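Local coordinates for protein flavoredoxin (Methanosarcina acetivorans, PDB 3BNK) that binds flavin mononucleotide as its cofactor and probably serves in electron transport as a member of the flavoredoxin family, at residues B[77-82]-B[95-100]; B[107-112]-B[139-144]; B[22-27]-B[99-104]. One frame throughout, in Å; residues are numbered along the deposited sequence.

Contact 1 (B[77-82]-B[95-100]); sequences VKKTDY and GLFEVF
Two aromatic rings, Y82 on helix 77-83 and F97 in the loop before strand 99-100, flank the meeting of K79 with L96. The Y82 ring receives L96 at an edge: CD1 of L96 lies near the ring plane, 3.9 Å from CD2 of Y82. One face of the F97 ring carries CB of its own neighbour L96, off-centre toward the rim. CD of K79 approaches that ring obliquely and comes within 3.5 Å of CE2 of F97, while CB of K79 stays close to CE2 and CZ.

K79 is thus used along its whole length. With CG anti to its carbonyl carbon (chi1 -84°) and the rest of the chain extended, it leaves the helix and slides past L96 and F97 in the opposite direction to both. Its methylenes pack against the leucine branches, CE lying 3.6 Å from CD2 of L96. At the end of the run, NZ of K79 donates to the carbonyl O of L96 at 3.1 Å, nearly in line with the C=O bond (163°). The lysine therefore combines an apolar flank with a polar end that reaches backbone in a loop.

Further out, L96 and F97 both also lean on C83 of the helix, and F97 reaches L20 and I110. The second subunit packs here too, its L186 against K79 and its M187 against Y82.

Between the two segments runs a loop that includes V86 and K93, both FMN-binding residues, and the Y82 side chain lies about 4 Å from that of V86. D81, the residue before Y82, touches the bound FMN. The packing thus joins the two ends of a cofactor-binding loop in the flavin reductase-like, FMN-binding domain.

Contact 2 (B[107-112]-B[139-144]); sequences APMIKE and AAYSEE
M109 meets Y141 in a Met-aromatic contact between the short strand 109-110 and strand 130-142 of the large antiparallel sheet. SD of M109 lies 3.7 Å from CE1 of Y141 and 4.5 Å from the ring centroid, in an oblique position 53° off the ring normal. The two side chains cross at about a right angle. A bend at the last torsion of the methionine (chi3 -72°) carries its methyl to the same side of the ring, CE standing 3.7 Å from CE1 of Y141. With an alanine in place of the methionine, CD1 and CE1 of Y141 would probably lose their sulfur and methyl neighbours, opening a gap beside the ring.

In the next shell, the hydroxyl of Y141 is hydrogen-bonded to OE1 of E118, which helps to fix the ring, while M109 packs on S68, N70, N116 and E118. Backbone bonds tie M109 to F100 and Y141 to N116.

At the border with the second subunit, residues 140-142 pair with an antiparallel strand of that chain, so the sheet continues across the interface. There NZ of K4 of the second subunit gives a hydrogen bond to O of K111 and lies in a long, weak ion pair with OE2 of E143; these two oxygens, O of K111 and OE2 of E143, stand 3.7 Å apart.

Contact 3 (B[22-27]-B[99-104]); sequences GANVKG and VFYGEL
N24 is the point at which segment 22-27 meets Y101, and the strand leads up to it through two small residues. The backbone of G22 is bonded to S68 on one neighbouring strand, and that of A23 to N30 on another.

At N24, a chi1 of -86° sets CG beside the backbone N and brings the amide to the tyrosine, which comes from the opposite direction. OH of Y101 donates to OD1 of N24 over a short 2.5 Å. The donor lies in the carbonyl plane on a lone pair of the oxygen, at a C=O...O angle of 122°. The same oxygen sits at the edge of the Y101 ring, in its plane, 3.4 Å from CE2 of Y101. Amide and ring are turned steeply against each other, their planes 75° apart, so the contact is a hydrogen bond at a ring edge and not a stack.

Beyond V25, K26 and G27 both have positive phi and fit a type I' turn, which takes the chain round into strand 28-41; N of K26 is bonded to OE1 of E63 on helix 57-64.

P108 and A29 each touch both N24 and Y101, and N64 of helix 57-64 touches N24. The tyrosine thereby fastens the loop after strand 99-100 to the hairpin of strands 16-25 and 28-41.

How the contacts relate
From the N terminus, the chain first supplies 22-27, which waits until 99-104 before contact 3 closes the longest loop of the three. Contact 1, from 77-82 to 95-100, falls within that span and ends on the same stretch, sharing V99 and F100. Contact 2 opens only afterwards, at 107-112, and closes at 139-144, so it follows the other two in series. The junction is the small two-stranded sheet in which strands 99-100 and 109-110 pair; just beside them, O of E98 probably bonds to N of K111 at 2.9 Å. Through it, helix 77-83, the hairpin beginning with strand 16-25 and the interface strand 130-142 are tied together.

Contact 1 (B[77-82]-B[95-100])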
# COMPACT_ATOMS: atom_id res chain seq x y z
N VAL B 77 -9.13 10.90 13.34
CA VAL B 77 -7.67 11.15 13.28
C VAL B 77 -6.95 10.97 14.62
O VAL B 77 -5.96 10.25 14.68
CB VAL B 77 -7.27 12.55 12.66
CG1 VAL B 77 -7.75 12.67 11.24
CG2 VAL B 77 -7.81 13.74 13.47
N LYS B 78 -7.47 11.58 15.68
CA LYS B 78 -6.82 11.57 17.00
C LYS B 78 -6.72 10.20 17.67
O LYS B 78 -5.63 9.80 18.07
CB LYS B 78 -7.48 12.58 17.96
CG LYS B 78 -7.19 14.02 17.61
CD LYS B 78 -7.84 14.99 18.58
CE LYS B 78 -7.82 16.41 18.04
NZ LYS B 78 -9.12 17.10 18.38
N LYS B 79 -7.85 9.50 17.80
CA LYS B 79 -7.86 8.12 18.33
C LYS B 79 -6.92 7.23 17.52
O LYS B 79 -6.17 6.43 18.10
CB LYS B 79 -9.27 7.53 18.32
CG LYS B 79 -10.14 7.87 19.51
CD LYS B 79 -11.41 7.03 19.52
CE LYS B 79 -12.29 7.35 20.74
NZ LYS B 79 -13.60 6.63 20.69
N THR B 80 -6.97 7.38 16.20
CA THR B 80 -6.10 6.65 15.28
C THR B 80 -4.62 6.90 15.59
O THR B 80 -3.86 5.96 15.82
CB THR B 80 -6.40 6.99 13.79
OG1 THR B 80 -7.77 6.69 13.49
CG2 THR B 80 -5.50 6.18 12.85
N ASP B 81 -4.24 8.18 15.60
CA ASP B 81 -2.85 8.57 15.87
C ASP B 81 -2.38 8.09 17.25
O ASP B 81 -1.24 7.61 17.39
CB ASP B 81 -2.72 10.09 15.75
CG ASP B 81 -1.30 10.52 15.51
OD1 ASP B 81 -0.66 10.00 14.57
OD2 ASP B 81 -0.83 11.39 16.27
N TYR B 82 -3.26 8.20 18.24
CA TYR B 82 -3.04 7.72 19.59
C TYR B 82 -2.67 6.23 19.63
O TYR B 82 -1.82 5.82 20.41
CB TYR B 82 -4.28 7.97 20.46
CG TYR B 82 -4.16 7.43 21.87
CD1 TYR B 82 -3.24 7.98 22.78
CD2 TYR B 82 -4.97 6.37 22.31
CE1 TYR B 82 -3.12 7.50 24.07
CE2 TYR B 82 -4.86 5.88 23.63
CZ TYR B 82 -3.93 6.45 24.49
OH TYR B 82 -3.79 6.00 25.78
N GLY B 95 -10.21 -0.67 25.23
CA GLY B 95 -11.39 0.12 25.59
C GLY B 95 -11.62 1.38 24.80
O GLY B 95 -12.63 2.06 25.01
N LEU B 96 -10.69 1.72 23.91
CA LEU B 96 -10.77 2.96 23.14
C LEU B 96 -11.96 2.97 22.18
O LEU B 96 -12.59 4.02 21.96
CB LEU B 96 -9.46 3.19 22.36
CG LEU B 96 -8.80 4.57 22.33
CD1 LEU B 96 -8.24 4.82 20.95
CD2 LEU B 96 -9.73 5.73 22.71
N PHE B 97 -12.27 1.79 21.63
CA PHE B 97 -13.30 1.63 20.61
C PHE B 97 -14.34 0.59 21.06
O PHE B 97 -14.12 -0.14 22.03
CB PHE B 97 -12.67 1.15 19.30
CG PHE B 97 -11.56 2.03 18.77
CD1 PHE B 97 -10.23 1.58 18.76
CD2 PHE B 97 -11.83 3.29 18.25
CE1 PHE B 97 -9.19 2.38 18.25
CE2 PHE B 97 -10.80 4.09 17.75
CZ PHE B 97 -9.48 3.64 17.75
N GLU B 98 -15.48 0.57 20.37
CA GLU B 98 -16.43 -0.53 20.49
C GLU B 98 -15.91 -1.68 19.62
O GLU B 98 -15.76 -1.54 18.41
CB GLU B 98 -17.83 -0.12 20.00
CG GLU B 98 -18.64 0.74 20.95
CD GLU B 98 -20.04 1.05 20.41
OE1 GLU B 98 -21.02 0.90 21.18
OE2 GLU B 98 -20.16 1.43 19.21
N VAL B 99 -15.64 -2.81 20.26
CA VAL B 99 -15.03 -3.94 19.57
C VAL B 99 -16.04 -5.05 19.25
O VAL B 99 -16.85 -5.44 20.10
CB VAL B 99 -13.80 -4.50 20.35
CG1 VAL B 99 -13.25 -5.77 19.70
CG2 VAL B 99 -12.71 -3.43 20.45
N PHE B 100 -15.99 -5.53 18.01
CA PHE B 100 -16.75 -6.71 17.60
C PHE B 100 -15.83 -7.75 16.97
O PHE B 100 -14.79 -7.42 16.38
CB PHE B 100 -17.94 -6.33 16.68
CG PHE B 100 -17.56 -6.01 15.25
CD1 PHE B 100 -17.78 -6.94 14.24
CD2 PHE B 100 -16.99 -4.78 14.91
CE1 PHE B 100 -17.43 -6.67 12.91
CE2 PHE B 100 -16.65 -4.49 13.59
CZ PHE B 100 -16.87 -5.45 12.59

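Contact 2 (B[107-112]-B[139-144])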
# COMPACT_ATOMS: atom_id res chain seq x y z
N ALA B 107 -9.93 -12.11 16.00
CA ALA B 107 -9.42 -10.86 15.43
C ALA B 107 -10.36 -9.70 15.75
O ALA B 107 -11.43 -9.57 15.16
CB ALA B 107 -9.18 -10.99 13.94
N PRO B 108 -9.96 -8.84 16.69
CA PRO B 108 -10.85 -7.79 17.14
C PRO B 108 -11.01 -6.69 16.08
O PRO B 108 -10.02 -6.22 15.52
CB PRO B 108 -10.17 -7.27 18.42
CG PRO B 108 -8.71 -7.53 18.20
CD PRO B 108 -8.64 -8.78 17.34
N MET B 109 -12.26 -6.32 15.81
CA MET B 109 -12.57 -5.30 14.80
C MET B 109 -13.25 -4.10 15.43
O MET B 109 -13.85 -4.21 16.50
CB MET B 109 -13.41 -5.89 13.67
CG MET B 109 -12.64 -6.84 12.78
SD MET B 109 -13.67 -7.75 11.62
CE MET B 109 -14.50 -8.91 12.73
N ILE B 110 -13.16 -2.96 14.76
CA ILE B 110 -13.62 -1.68 15.32
C ILE B 110 -14.95 -1.26 14.71
O ILE B 110 -15.04 -1.01 13.50
CB ILE B 110 -12.59 -0.55 15.12
CG1 ILE B 110 -11.25 -0.90 15.79
CG2 ILE B 110 -13.13 0.79 15.67
CD1 ILE B 110 -10.11 0.00 15.38
N LYS B 111 -15.97 -1.15 15.55
CA LYS B 111 -17.33 -0.86 15.07
C LYS B 111 -17.42 0.46 14.31
O LYS B 111 -18.13 0.57 13.32
CB LYS B 111 -18.33 -0.87 16.24
CG LYS B 111 -18.70 -2.26 16.69
CD LYS B 111 -19.47 -2.27 18.00
CE LYS B 111 -19.88 -3.68 18.39
NZ LYS B 111 -20.71 -3.67 19.65
N GLU B 112 -16.67 1.46 14.79
CA GLU B 112 -16.75 2.81 14.26
C GLU B 112 -16.06 2.97 12.89
O GLU B 112 -16.40 3.86 12.11
CB GLU B 112 -16.23 3.81 15.31
CG GLU B 112 -16.98 3.72 16.68
CD GLU B 112 -16.25 2.92 17.80
OE1 GLU B 112 -15.81 1.78 17.59
OE2 GLU B 112 -16.14 3.44 18.93
N ALA B 139 -13.42 -12.66 5.86
CA ALA B 139 -14.67 -11.91 5.91
C ALA B 139 -14.38 -10.42 5.86
O ALA B 139 -13.37 -9.94 6.40
CB ALA B 139 -15.50 -12.27 7.15
N ALA B 140 -15.27 -9.70 5.18
CA ALA B 140 -15.22 -8.25 5.08
C ALA B 140 -16.55 -7.67 5.50
O ALA B 140 -17.61 -8.18 5.12
CB ALA B 140 -14.85 -7.81 3.68
N TYR B 141 -16.48 -6.60 6.28
CA TYR B 141 -17.65 -5.93 6.85
C TYR B 141 -17.66 -4.44 6.53
O TYR B 141 -16.64 -3.75 6.66
CB TYR B 141 -17.68 -6.10 8.38
CG TYR B 141 -17.54 -7.53 8.88
CD1 TYR B 141 -16.29 -8.11 9.02
CD2 TYR B 141 -18.67 -8.29 9.20
CE1 TYR B 141 -16.15 -9.43 9.47
CE2 TYR B 141 -18.55 -9.60 9.66
CZ TYR B 141 -17.29 -10.17 9.79
OH TYR B 141 -17.16 -11.46 10.24
N SER B 142 -18.81 -3.95 6.11
CA SER B 142 -19.05 -2.51 6.09
C SER B 142 -20.48 -2.22 6.54
O SER B 142 -21.08 -3.00 7.28
CB SER B 142 -18.76 -1.92 4.71
OG SER B 142 -18.76 -0.50 4.76
N GLU B 143 -20.99 -1.07 6.12
CA GLU B 143 -22.37 -0.66 6.40
C GLU B 143 -22.95 -0.10 5.11
O GLU B 143 -22.20 0.34 4.22
CB GLU B 143 -22.41 0.38 7.52
CG GLU B 143 -21.53 0.05 8.72
CD GLU B 143 -21.53 1.12 9.77
OE1 GLU B 143 -22.45 1.97 9.77
OE2 GLU B 143 -20.61 1.10 10.62
N GLU B 144 -24.28 -0.11 4.99
CA GLU B 144 -24.95 0.33 3.76
C GLU B 144 -24.53 1.75 3.36
O GLU B 144 -24.35 2.03 2.16
CB GLU B 144 -26.48 0.20 3.90
CG GLU B 144 -27.29 0.46 2.61
CD GLU B 144 -27.89 1.88 2.53
OE1 GLU B 144 -29.13 1.99 2.32
OE2 GLU B 144 -27.15 2.88 2.67

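Contact 3 (B[22-27]-B[99-104])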
# COMPACT_ATOMS: atom_id res chain seq x y z
N GLY B 22 -5.89 -4.74 14.22
CA GLY B 22 -6.42 -5.35 15.43
C GLY B 22 -5.90 -6.76 15.65
O GLY B 22 -5.83 -7.56 14.72
N ALA B 23 -5.51 -7.06 16.89
CA ALA B 23 -5.15 -8.41 17.28
C ALA B 23 -5.45 -8.64 18.75
O ALA B 23 -5.38 -7.72 19.58
CB ALA B 23 -3.69 -8.69 16.96
N ASN B 24 -5.84 -9.87 19.07
CA ASN B 24 -5.87 -10.31 20.45
C ASN B 24 -4.46 -10.63 20.89
O ASN B 24 -3.73 -11.31 20.16
CB ASN B 24 -6.77 -11.53 20.65
CG ASN B 24 -8.23 -11.16 20.85
OD1 ASN B 24 -8.64 -10.02 20.64
ND2 ASN B 24 -9.02 -12.14 21.28
N VAL B 25 -4.07 -10.10 22.04
CA VAL B 25 -2.80 -10.41 22.67
C VAL B 25 -3.16 -10.81 24.09
O VAL B 25 -3.79 -10.03 24.81
CB VAL B 25 -1.81 -9.22 22.66
CG1 VAL B 25 -0.37 -9.72 22.89
CG2 VAL B 25 -1.87 -8.43 21.34
N LYS B 26 -2.80 -12.03 24.46
CA LYS B 26 -3.18 -12.63 25.75
C LYS B 26 -4.68 -12.46 26.04
O LYS B 26 -5.08 -12.11 27.16
CB LYS B 26 -2.33 -12.05 26.90
CG LYS B 26 -0.86 -12.46 26.86
CD LYS B 26 -0.05 -11.61 27.83
CE LYS B 26 1.44 -11.71 27.53
NZ LYS B 26 2.17 -10.50 28.03
N GLY B 27 -5.49 -12.70 25.01
CA GLY B 27 -6.95 -12.67 25.13
C GLY B 27 -7.60 -11.30 25.11
O GLY B 27 -8.84 -11.21 25.14
N VAL B 99 -15.64 -2.81 20.26
CA VAL B 99 -15.03 -3.94 19.57
C VAL B 99 -16.04 -5.05 19.25
O VAL B 99 -16.85 -5.44 20.10
CB VAL B 99 -13.80 -4.50 20.35
CG1 VAL B 99 -13.25 -5.77 19.70
CG2 VAL B 99 -12.71 -3.43 20.45
N PHE B 100 -15.99 -5.53 18.01
CA PHE B 100 -16.75 -6.71 17.60
C PHE B 100 -15.83 -7.75 16.97
O PHE B 100 -14.79 -7.42 16.38
CB PHE B 100 -17.94 -6.33 16.68
CG PHE B 100 -17.56 -6.01 15.25
CD1 PHE B 100 -17.78 -6.94 14.24
CD2 PHE B 100 -16.99 -4.78 14.91
CE1 PHE B 100 -17.43 -6.67 12.91
CE2 PHE B 100 -16.65 -4.49 13.59
CZ PHE B 100 -16.87 -5.45 12.59
N TYR B 101 -16.21 -9.01 17.12
CA TYR B 101 -15.49 -10.12 16.52
C TYR B 101 -16.35 -10.75 15.44
O TYR B 101 -17.54 -10.44 15.31
CB TYR B 101 -15.13 -11.15 17.60
CG TYR B 101 -14.03 -10.68 18.54
CD1 TYR B 101 -14.35 -9.95 19.70
CD2 TYR B 101 -12.69 -10.94 18.27
CE1 TYR B 101 -13.34 -9.51 20.58
CE2 TYR B 101 -11.67 -10.51 19.14
CZ TYR B 101 -12.01 -9.80 20.29
OH TYR B 101 -11.02 -9.36 21.15
N GLY B 102 -15.72 -11.60 14.63
CA GLY B 102 -16.39 -12.25 13.51
C GLY B 102 -16.10 -13.73 13.47
O GLY B 102 -15.87 -14.35 14.51
N GLU B 103 -16.08 -14.28 12.25
CA GLU B 103 -16.00 -15.74 12.01
C GLU B 103 -14.73 -16.40 12.57
O GLU B 103 -14.77 -17.57 12.98
CB GLU B 103 -16.12 -16.04 10.51
CG GLU B 103 -17.48 -15.69 9.88
CD GLU B 103 -17.50 -15.81 8.34
OE1 GLU B 103 -16.54 -16.35 7.74
OE2 GLU B 103 -18.50 -15.37 7.73
N LEU B 104 -13.64 -15.65 12.61
CA LEU B 104 -12.37 -16.16 13.12
C LEU B 104 -12.29 -16.07 14.64
O LEU B 104 -11.38 -16.63 15.24
CB LEU B 104 -11.19 -15.42 12.48
CG LEU B 104 -11.02 -15.52 10.97
CD1 LEU B 104 -9.78 -14.77 10.53
CD2 LEU B 104 -10.98 -16.98 10.43